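Nucleoporin NUP145N (Chaetomium thermophilum, PDB 5HB6) probably serves as a structural nuclear pore component and a docking partner for transport factors, this chain being its autopeptidase domain. Local coordinates at residues V37-P42 / V83-S88. The protein carries 1 engineered substitution. Sequence-based numbering, arbitrary orientation.
Sequences VQFKVP and VPALIS
Residues 37-39 and 85-88 are neighbouring antiparallel strands at the centre of the six-stranded sheet of the Nup98-type autopeptidase domain. Gln38 and Leu86 form the hydrogen-bonded pair. Gln38 N donates to Leu86 O at 2.9 Å, and Leu86 N returns a bond to Gln38 O at 2.8 Å. Both bonds are nearly straight. The ladder runs one bond past the end of strand 35-39, where Lys40 N donates to Pro84 O at 2.9 Å.

Gln38 and Leu86 also share a sheet face. Their side chains lie side by side and point the same way, with NE2 of Gln38 3.5 Å from CD2 of Leu86 in one of two Leu86 conformers. Gln38 NE2 donates to a water, which in turn donates to Leu86 O and is hydrogen-bonded to Ser88 OG. Leu86 O thus accepts two bonds, one from Gln38 N and one from the water. Lys40 CG, anti to the carbonyl carbon (chi1 -71°), comes near Ala85 CA. In this conformer, one of two, the aliphatic chain of Lys40 lies over the backbone of the other strand, with CD 3.5 Å from Ala85 C, and its NZ bonds to Ser133 OG.

The other face carries Val37, Phe39, Ala85 and Ile87, all buried. Val37 CG1, anti to the backbone N (chi1 -180°), packs 3.8 Å from Ala85 CB and also sits over one face of the Phe39 ring, offset toward its rim. Phe39 CD1 meets Val83 CG2 at 3.7 Å, the two side chains crossing at about a right angle. Beyond the strand end, Val41 CG2 packs on Val83 CB.

Strand 28-31 flanks 35-39, and strand 129-134 flanks 85-89. On the apolar face, Ala65 of strand 64-67 touches Val37 and Ile87, while Phe137 packs on Ala85 and Ile87.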
loop_
_atom_site.group_PDB
_atom_site.type_symbol
_atom_site.label_atom_id
_atom_site.label_comp_id
_atom_site.label_asym_id
_atom_site.label_seq_id
_atom_site.Cartn_x
_atom_site.Cartn_y
_atom_site.Cartn_z
ATOM N N VAL A 37 2.348 1.065 1.007
ATOM C CA VAL A 37 1.274 0.304 1.639
ATOM C C VAL A 37 1.666 0.141 3.110
ATOM O O VAL A 37 2.721 -0.421 3.424
ATOM C CB VAL A 37 1.100 -1.071 0.979
ATOM C CG1 VAL A 37 -0.020 -1.845 1.634
ATOM C CG2 VAL A 37 0.884 -0.933 -0.507
ATOM N N GLN A 38 0.839 0.682 3.990
ATOM C CA GLN A 38 1.037 0.632 5.435
ATOM C C GLN A 38 -0.021 -0.295 6.003
ATOM O O GLN A 38 -1.207 0.033 5.985
ATOM C CB GLN A 38 0.894 2.013 6.073
ATOM C CG GLN A 38 1.956 3.014 5.668
ATOM C CD GLN A 38 1.681 4.411 6.210
ATOM O OE1 GLN A 38 1.968 4.684 7.367
ATOM N NE2 GLN A 38 1.092 5.288 5.392
ATOM N N PHE A 39 0.399 -1.446 6.519
ATOM C CA PHE A 39 -0.562 -2.383 7.087
ATOM C C PHE A 39 -1.050 -1.860 8.435
ATOM O O PHE A 39 -0.247 -1.426 9.276
ATOM C CB PHE A 39 0.032 -3.793 7.129
ATOM C CG PHE A 39 0.373 -4.298 5.749
ATOM C CD1 PHE A 39 -0.606 -4.875 4.952
ATOM C CD2 PHE A 39 1.630 -4.109 5.207
ATOM C CE1 PHE A 39 -0.322 -5.296 3.669
ATOM C CE2 PHE A 39 1.921 -4.501 3.912
ATOM C CZ PHE A 39 0.939 -5.096 3.137
ATOM N N LYS A 40 -2.357 -1.901 8.634
ATOM C CA LYS A 40 -2.989 -1.195 9.734
ATOM C C LYS A 40 -3.094 -2.024 11.005
ATOM O O LYS A 40 -3.362 -1.454 12.064
ATOM C CB LYS A 40 -4.379 -0.693 9.303
ATOM C CG LYS A 40 -4.283 0.469 8.294
ATOM C CD LYS A 40 -5.599 0.811 7.615
ATOM C CE LYS A 40 -6.611 1.312 8.587
ATOM N NZ LYS A 40 -7.853 1.728 7.862
ATOM N N VAL A 41 -2.820 -3.319 10.938
ATOM C CA VAL A 41 -2.901 -4.215 12.089
ATOM C C VAL A 41 -1.569 -4.944 12.148
ATOM O O VAL A 41 -0.800 -4.938 11.169
ATOM C CB VAL A 41 -4.072 -5.213 11.941
ATOM C CG1 VAL A 41 -5.403 -4.490 11.940
ATOM C CG2 VAL A 41 -3.914 -6.027 10.669
ATOM N N PRO A 42 -1.261 -5.589 13.276
ATOM C CA PRO A 42 -0.029 -6.382 13.323
ATOM C C PRO A 42 -0.123 -7.498 12.303
ATOM O O PRO A 42 -1.194 -8.078 12.097
ATOM C CB PRO A 42 -0.002 -6.935 14.755
ATOM C CG PRO A 42 -0.889 -6.044 15.530
ATOM C CD PRO A 42 -1.980 -5.625 14.567
ATOM N N VAL A 83 -4.854 -8.039 4.852
ATOM C CA VAL A 83 -5.371 -7.388 6.049
ATOM C C VAL A 83 -5.608 -5.917 5.734
ATOM O O VAL A 83 -5.162 -5.409 4.692
ATOM C CB VAL A 83 -4.398 -7.535 7.234
ATOM C CG1 VAL A 83 -4.138 -9.008 7.560
ATOM C CG2 VAL A 83 -3.075 -6.808 6.956
ATOM N N PRO A 84 -6.250 -5.180 6.633
ATOM C CA PRO A 84 -6.470 -3.751 6.383
ATOM C C PRO A 84 -5.161 -2.983 6.158
ATOM O O PRO A 84 -4.146 -3.222 6.825
ATOM C CB PRO A 84 -7.200 -3.293 7.653
ATOM C CG PRO A 84 -7.937 -4.504 8.100
ATOM C CD PRO A 84 -6.995 -5.637 7.819
ATOM N N ALA A 85 -5.200 -2.037 5.217
ATOM C CA ALA A 85 -3.996 -1.300 4.844
ATOM C C ALA A 85 -4.369 0.095 4.383
ATOM O O ALA A 85 -5.461 0.320 3.853
ATOM C CB ALA A 85 -3.196 -1.991 3.721
ATOM N N LEU A 86 -3.406 1.006 4.537
ATOM C CA LEU A 86 -3.489 2.369 4.051
ATOM C C LEU A 86 -2.531 2.491 2.883
ATOM O O LEU A 86 -1.310 2.344 3.053
ATOM C CB LEU A 86 -3.139 3.347 5.172
ATOM C CG LEU A 86 -2.948 4.819 4.762
ATOM C CD1 LEU A 86 -4.232 5.440 4.357
ATOM C CD2 LEU A 86 -2.371 5.636 5.930
ATOM N N ILE A 87 -3.067 2.829 1.714
ATOM C CA ILE A 87 -2.295 2.869 0.473
ATOM C C ILE A 87 -2.177 4.323 0.065
ATOM O O ILE A 87 -3.174 5.047 0.059
ATOM C CB ILE A 87 -2.995 2.041 -0.616
ATOM C CG1 ILE A 87 -3.076 0.583 -0.162
ATOM C CG2 ILE A 87 -2.286 2.177 -1.937
ATOM C CD1 ILE A 87 -3.906 -0.259 -1.068
ATOM N N SER A 88 -0.973 4.748 -0.291
ATOM C CA SER A 88 -0.744 6.128 -0.702
ATOM C C SER A 88 -0.042 6.083 -2.042
ATOM O O SER A 88 1.040 5.503 -2.138
ATOM C CB SER A 88 0.114 6.862 0.351
ATOM O OG SER A 88 -0.513 6.820 1.620
HETATM O O HOH W 1 0.533 4.423 2.793
#